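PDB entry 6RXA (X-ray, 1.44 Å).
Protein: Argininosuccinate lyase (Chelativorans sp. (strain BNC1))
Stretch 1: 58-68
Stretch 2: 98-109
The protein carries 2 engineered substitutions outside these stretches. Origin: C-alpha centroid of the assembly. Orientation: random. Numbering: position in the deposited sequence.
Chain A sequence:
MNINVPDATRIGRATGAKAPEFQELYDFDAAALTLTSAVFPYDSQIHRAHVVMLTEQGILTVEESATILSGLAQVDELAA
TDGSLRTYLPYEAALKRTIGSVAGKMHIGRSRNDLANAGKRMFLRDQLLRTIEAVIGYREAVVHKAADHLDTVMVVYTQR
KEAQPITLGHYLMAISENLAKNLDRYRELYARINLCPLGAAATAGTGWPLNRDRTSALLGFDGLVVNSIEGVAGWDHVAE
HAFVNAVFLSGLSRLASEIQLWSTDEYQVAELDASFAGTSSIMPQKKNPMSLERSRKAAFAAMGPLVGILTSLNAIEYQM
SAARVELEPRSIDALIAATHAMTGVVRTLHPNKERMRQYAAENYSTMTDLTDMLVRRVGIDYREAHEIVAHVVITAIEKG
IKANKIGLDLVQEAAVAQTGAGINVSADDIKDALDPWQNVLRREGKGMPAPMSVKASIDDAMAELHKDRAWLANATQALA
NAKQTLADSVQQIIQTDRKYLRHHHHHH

Stretch 1, residues 58-68: GILTVEESATI
Stretch 2 98-109: TIGSVAGKMHIG

G58 closes a preceding helix as a Schellman motif, its positive phi (77°) suiting glycine. I59, L60 and T61 lead into a helix that runs from V62 past I68. T61 is its N-cap: T61 OG1 (chi1 p) accepts from E64 N at 2.9 Å, while T61 N donates to E64 OE1 at 3.0 Å, so cap and third helical residue hold each other. In the second stretch a helix ends at I99, and G100 breaks it at phi/psi 101/-174, where a CB would jam against the preceding carbonyl O. From S101 to M106 the backbone has helical angles, yet its bonds run from N of i+3 back to O of i, from A103 N to G100 O (3.1 Å) through I108 N to K105 O (3.2 Å). The two stretches run in opposite directions: CA to CA, I59 lies 8.5 Å from I108, L60 7.9 Å from K105, E64 6.9 Å from V102, T67 6.9 Å from I99, and I68 approaches A103 to 6.0 Å.

That close approach falls beside a small residue, and I68 is the residue most covered by the other stretch. In rotamer m,t, I68 sets its CG1 4.2 Å from I99 CD1, its CD1 4.3 Å from V102 CG2, and its CG2 4.1 Å from M106 CB. V102 (p) also packs its CG1 3.9 Å from T67 CG2; T67 (m) turns its OG1 back to E63 O at 3.0 Å, leaving the methyl for the contact. I99 (p,t) reaches T67 O with CD1 at 3.7 Å.

E64 (m,t) joins polar and apolar parts. E64 OE1 serves T61, E64 OE2 forms a 2.7 Å salt bridge with NZ of an extended K105 (m,t,t,t), and E64 CG lies 4.0 Å from V102 CG2. K105 CB meets L60 CD2 (m,t) at 3.8 Å. Beyond, I59 CG2 and I108 CG2, both residues m,t, touch at 3.9 Å.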

ATOM      1  N   GLY A  58     -31.593 -36.505   9.101  1.00 24.08           N
ATOM      2  CA  GLY A  58     -32.472 -37.348   8.313  1.00 25.91           C
ATOM      3  C   GLY A  58     -32.560 -36.980   6.852  1.00 25.31           C
ATOM      4  O   GLY A  58     -33.393 -37.542   6.134  1.00 27.10           O
ATOM      5  N   ILE A  59     -31.725 -36.051   6.389  1.00 22.56           N
ATOM      6  CA  ILE A  59     -31.723 -35.667   4.981  1.00 22.62           C
ATOM      7  C   ILE A  59     -31.092 -36.764   4.138  1.00 24.26           C
ATOM      8  O   ILE A  59     -31.545 -37.051   3.022  1.00 26.49           O
ATOM      9  CB  ILE A  59     -31.024 -34.305   4.817  1.00 21.78           C
ATOM     10  CG1 ILE A  59     -31.865 -33.228   5.518  1.00 21.93           C
ATOM     11  CG2 ILE A  59     -30.823 -33.973   3.361  1.00 21.72           C
ATOM     12  CD1 ILE A  59     -31.175 -31.893   5.658  1.00 21.21           C
ATOM     13  N   LEU A  60     -30.052 -37.406   4.659  1.00 22.37           N
ATOM     14  CA  LEU A  60     -29.468 -38.588   4.051  1.00 22.73           C
ATOM     15  C   LEU A  60     -29.749 -39.781   4.947  1.00 24.63           C
ATOM     16  O   LEU A  60     -29.739 -39.659   6.176  1.00 24.34           O
ATOM     17  CB  LEU A  60     -27.948 -38.470   3.921  1.00 22.72           C
ATOM     18  CG  LEU A  60     -27.405 -37.326   3.072  1.00 23.23           C
ATOM     19  CD1 LEU A  60     -25.877 -37.316   3.165  1.00 23.02           C
ATOM     20  CD2 LEU A  60     -27.843 -37.437   1.624  1.00 25.85           C
ATOM     21  N   THR A  61     -29.983 -40.938   4.334  1.00 25.29           N
ATOM     22  CA  THR A  61     -30.017 -42.172   5.090  1.00 25.69           C
ATOM     23  C   THR A  61     -28.598 -42.582   5.483  1.00 24.63           C
ATOM     24  O   THR A  61     -27.608 -42.134   4.900  1.00 24.66           O
ATOM     25  CB  THR A  61     -30.634 -43.290   4.249  1.00 26.07           C
ATOM     26  OG1 THR A  61     -29.778 -43.580   3.137  1.00 25.49           O
ATOM     27  CG2 THR A  61     -31.997 -42.874   3.724  1.00 27.25           C
ATOM     28  N   VAL A  62     -28.502 -43.457   6.486  1.00 23.90           N
ATOM     29  CA  VAL A  62     -27.194 -43.991   6.859  1.00 22.85           C
ATOM     30  C   VAL A  62     -26.555 -44.695   5.668  1.00 23.69           C
ATOM     31  O   VAL A  62     -25.335 -44.638   5.475  1.00 23.34           O
ATOM     32  CB  VAL A  62     -27.310 -44.908   8.090  1.00 25.08           C
ATOM     33  CG1 VAL A  62     -25.980 -45.581   8.378  1.00 25.29           C
ATOM     34  CG2 VAL A  62     -27.761 -44.109   9.296  1.00 26.92           C
ATOM     35  N   GLU A  63     -27.365 -45.373   4.852  1.00 24.99           N
ATOM     36  CA  GLU A  63     -26.828 -46.071   3.689  1.00 25.38           C
ATOM     37  C   GLU A  63     -26.258 -45.099   2.661  1.00 22.75           C
ATOM     38  O   GLU A  63     -25.167 -45.325   2.125  1.00 23.09           O
ATOM     39  CB  GLU A  63     -27.911 -46.955   3.064  1.00 30.08           C
ATOM     40  CG  GLU A  63     -28.362 -48.108   3.961  1.00 37.24           C
ATOM     41  CD  GLU A  63     -29.632 -47.814   4.759  1.00 41.67           C
ATOM     42  OE1 GLU A  63     -30.440 -48.754   4.937  1.00 42.05           O
ATOM     43  OE2 GLU A  63     -29.825 -46.660   5.218  1.00 36.77           O
ATOM     44  N   GLU A  64     -26.985 -44.016   2.362  1.00 21.56           N
ATOM     45  CA  GLU A  64     -26.472 -43.001   1.446  1.00 21.39           C
ATOM     46  C   GLU A  64     -25.220 -42.357   2.017  1.00 21.56           C
ATOM     47  O   GLU A  64     -24.224 -42.156   1.305  1.00 21.02           O
ATOM     48  CB  GLU A  64     -27.531 -41.923   1.217  1.00 21.39           C
ATOM     49  CG  GLU A  64     -28.722 -42.389   0.388  1.00 24.10           C
ATOM     50  CD  GLU A  64     -29.838 -41.362   0.335  1.00 26.78           C
ATOM     51  OE1 GLU A  64     -30.073 -40.672   1.352  1.00 26.73           O
ATOM     52  OE2 GLU A  64     -30.490 -41.256  -0.724  1.00 28.11           O
ATOM     53  N   SER A  65     -25.253 -42.040   3.309  1.00 21.40           N
ATOM     54  CA  SER A  65     -24.117 -41.414   3.970  1.00 22.11           C
ATOM     55  C   SER A  65     -22.885 -42.300   3.888  1.00 21.22           C
ATOM     56  O   SER A  65     -21.802 -41.837   3.515  1.00 21.37           O
ATOM     57  CB  SER A  65     -24.505 -41.129   5.423  1.00 22.84           C
ATOM     58  OG  SER A  65     -23.462 -40.502   6.133  1.00 23.16           O
ATOM     59  N   ALA A  66     -23.039 -43.591   4.188  1.00 20.13           N
ATOM     60  CA  ALA A  66     -21.897 -44.493   4.139  1.00 19.77           C
ATOM     61  C   ALA A  66     -21.312 -44.564   2.737  1.00 20.04           C
ATOM     62  O   ALA A  66     -20.088 -44.588   2.569  1.00 20.17           O
ATOM     63  CB  ALA A  66     -22.313 -45.892   4.597  1.00 20.59           C
ATOM     64  N   THR A  67     -22.174 -44.634   1.718  1.00 19.54           N
ATOM     65  CA  THR A  67     -21.695 -44.695   0.342  1.00 20.70           C
ATOM     66  C   THR A  67     -20.884 -43.454  -0.005  1.00 20.66           C
ATOM     67  O   THR A  67     -19.785 -43.549  -0.567  1.00 20.90           O
ATOM     68  CB  THR A  67     -22.875 -44.850  -0.612  1.00 21.87           C
ATOM     69  OG1 THR A  67     -23.607 -46.039  -0.282  1.00 22.98           O
ATOM     70  CG2 THR A  67     -22.366 -44.933  -2.036  1.00 22.69           C
ATOM     71  N   ILE A  68     -21.408 -42.276   0.346  1.00 20.20           N
ATOM     72  CA  ILE A  68     -20.707 -41.021   0.100  1.00 19.40           C
ATOM     73  C   ILE A  68     -19.381 -40.985   0.854  1.00 19.70           C
ATOM     74  O   ILE A  68     -18.329 -40.694   0.276  1.00 19.37           O
ATOM     75  CB  ILE A  68     -21.608 -39.832   0.480  1.00 19.21           C
ATOM     76  CG1 ILE A  68     -22.806 -39.751  -0.473  1.00 20.09           C
ATOM     77  CG2 ILE A  68     -20.815 -38.531   0.439  1.00 18.96           C
ATOM     78  CD1 ILE A  68     -23.920 -38.831  -0.007  1.00 20.52           C
ATOM     79  N   THR A  98     -17.089 -42.365  -9.114  1.00 21.91           N
ATOM     80  CA  THR A  98     -16.620 -43.410  -8.205  1.00 22.34           C
ATOM     81  C   THR A  98     -17.774 -44.174  -7.563  1.00 23.27           C
ATOM     82  O   THR A  98     -17.710 -45.406  -7.456  1.00 24.24           O
ATOM     83  CB  THR A  98     -15.721 -42.777  -7.137  1.00 22.73           C
ATOM     84  OG1 THR A  98     -14.588 -42.162  -7.770  1.00 22.73           O
ATOM     85  CG2 THR A  98     -15.226 -43.825  -6.141  1.00 24.63           C
ATOM     86  N   ILE A  99     -18.823 -43.485  -7.119  1.00 22.26           N
ATOM     87  CA  ILE A  99     -19.880 -44.109  -6.331  1.00 21.88           C
ATOM     88  C   ILE A  99     -21.256 -44.000  -6.965  1.00 23.33           C
ATOM     89  O   ILE A  99     -22.211 -44.576  -6.426  1.00 24.98           O
ATOM     90  CB  ILE A  99     -19.926 -43.559  -4.890  1.00 22.88           C
ATOM     91  CG1 ILE A  99     -20.334 -42.079  -4.903  1.00 23.82           C
ATOM     92  CG2 ILE A  99     -18.588 -43.757  -4.215  1.00 25.05           C
ATOM     93  CD1 ILE A  99     -20.558 -41.507  -3.525  1.00 25.66           C
ATOM     94  N   GLY A 100     -21.410 -43.258  -8.046  1.00 23.79           N
ATOM     95  CA  GLY A 100     -22.704 -43.080  -8.665  1.00 26.25           C
ATOM     96  C   GLY A 100     -23.346 -41.757  -8.312  1.00 25.95           C
ATOM     97  O   GLY A 100     -22.767 -40.891  -7.646  1.00 24.26           O
ATOM     98  N   SER A 101     -24.600 -41.614  -8.757  1.00 25.51           N
ATOM     99  CA  SER A 101     -25.275 -40.326  -8.706  1.00 25.97           C
ATOM    100  C   SER A 101     -25.540 -39.829  -7.288  1.00 23.94           C
ATOM    101  O   SER A 101     -25.718 -38.620  -7.104  1.00 24.13           O
ATOM    102  CB  SER A 101     -26.583 -40.408  -9.492  1.00 32.12           C
ATOM    103  OG  SER A 101     -27.437 -41.385  -8.920  1.00 39.30           O
ATOM    104  N   VAL A 102     -25.576 -40.715  -6.289  1.00 23.18           N
ATOM    105  CA  VAL A 102     -25.754 -40.285  -4.902  1.00 24.44           C
ATOM    106  C   VAL A 102     -24.686 -39.288  -4.469  1.00 23.55           C
ATOM    107  O   VAL A 102     -24.880 -38.554  -3.490  1.00 23.32           O
ATOM    108  CB  VAL A 102     -25.801 -41.515  -3.966  1.00 25.97           C
ATOM    109  CG1 VAL A 102     -24.418 -42.138  -3.807  1.00 24.43           C
ATOM    110  CG2 VAL A 102     -26.389 -41.127  -2.608  1.00 28.87           C
ATOM    111  N   ALA A 103     -23.553 -39.247  -5.174  1.00 21.35           N
ATOM    112  CA  ALA A 103     -22.521 -38.257  -4.885  1.00 20.58           C
ATOM    113  C   ALA A 103     -23.098 -36.853  -4.854  1.00 20.98           C
ATOM    114  O   ALA A 103     -22.674 -36.014  -4.052  1.00 21.71           O
ATOM    115  CB  ALA A 103     -21.424 -38.324  -5.948  1.00 21.10           C
ATOM    116  N   GLY A 104     -24.048 -36.568  -5.746  1.00 22.17           N
ATOM    117  CA  GLY A 104     -24.624 -35.237  -5.831  1.00 23.34           C
ATOM    118  C   GLY A 104     -25.360 -34.809  -4.582  1.00 23.53           C
ATOM    119  O   GLY A 104     -25.524 -33.605  -4.338  1.00 23.94           O
ATOM    120  N   LYS A 105     -25.799 -35.765  -3.772  1.00 21.76           N
ATOM    121  CA  LYS A 105     -26.539 -35.420  -2.570  1.00 21.01           C
ATOM    122  C   LYS A 105     -25.662 -34.795  -1.504  1.00 20.44           C
ATOM    123  O   LYS A 105     -26.198 -34.212  -0.557  1.00 21.76           O
ATOM    124  CB  LYS A 105     -27.245 -36.659  -2.008  1.00 22.84           C
ATOM    125  CG  LYS A 105     -28.388 -37.137  -2.884  1.00 25.28           C
ATOM    126  CD  LYS A 105     -29.332 -38.059  -2.117  1.00 31.61           C
ATOM    127  CE  LYS A 105     -30.534 -38.440  -2.961  1.00 43.00           C
ATOM    128  NZ  LYS A 105     -31.538 -39.188  -2.155  1.00 48.82           N
ATOM    129  N   MET A 106     -24.334 -34.916  -1.608  1.00 18.86           N
ATOM    130  CA  MET A 106     -23.507 -34.268  -0.599  1.00 20.20           C
ATOM    131  C   MET A 106     -23.578 -32.746  -0.693  1.00 20.94           C
ATOM    132  O   MET A 106     -23.130 -32.064   0.229  1.00 22.84           O
ATOM    133  CB  MET A 106     -22.046 -34.740  -0.651  1.00 20.63           C
ATOM    134  CG  MET A 106     -21.178 -34.165  -1.771  1.00 20.15           C
ATOM    135  SD  MET A 106     -19.425 -34.183  -1.285  1.00 20.92           S
ATOM    136  CE  MET A 106     -18.651 -33.902  -2.873  1.00 23.73           C
ATOM    137  N   HIS A 107     -24.127 -32.204  -1.776  1.00 19.58           N
ATOM    138  CA  HIS A 107     -24.230 -30.757  -1.928  1.00 19.89           C
ATOM    139  C   HIS A 107     -25.575 -30.214  -1.468  1.00 19.55           C
ATOM    140  O   HIS A 107     -25.801 -29.006  -1.556  1.00 19.08           O
ATOM    141  CB  HIS A 107     -23.981 -30.354  -3.380  1.00 21.43           C
ATOM    142  CG  HIS A 107     -23.309 -29.020  -3.535  1.00 23.80           C
ATOM    143  ND1 HIS A 107     -22.174 -28.675  -2.835  1.00 24.14           N
ATOM    144  CD2 HIS A 107     -23.609 -27.954  -4.313  1.00 24.16           C
ATOM    145  CE1 HIS A 107     -21.802 -27.453  -3.176  1.00 24.83           C
ATOM    146  NE2 HIS A 107     -22.650 -26.998  -4.078  1.00 24.68           N
ATOM    147  N   ILE A 108     -26.474 -31.071  -0.976  1.00 19.93           N
ATOM    148  CA  ILE A 108     -27.764 -30.588  -0.498  1.00 19.28           C
ATOM    149  C   ILE A 108     -27.560 -29.541   0.590  1.00 18.27           C
ATOM    150  O   ILE A 108     -26.833 -29.762   1.569  1.00 19.34           O
ATOM    151  CB  ILE A 108     -28.624 -31.765  -0.010  1.00 19.98           C
ATOM    152  CG1 ILE A 108     -29.115 -32.589  -1.203  1.00 21.13           C
ATOM    153  CG2 ILE A 108     -29.792 -31.244   0.816  1.00 20.86           C
ATOM    154  CD1 ILE A 108     -29.747 -33.931  -0.808  1.00 23.47           C
ATOM    155  N   GLY A 109     -28.213 -28.395   0.430  1.00 17.07           N
ATOM    156  CA  GLY A 109     -28.156 -27.345   1.429  1.00 17.10           C
ATOM    157  C   GLY A 109     -26.857 -26.570   1.502  1.00 16.77           C
ATOM    158  O   GLY A 109     -26.640 -25.850   2.473  1.00 17.26           O
TER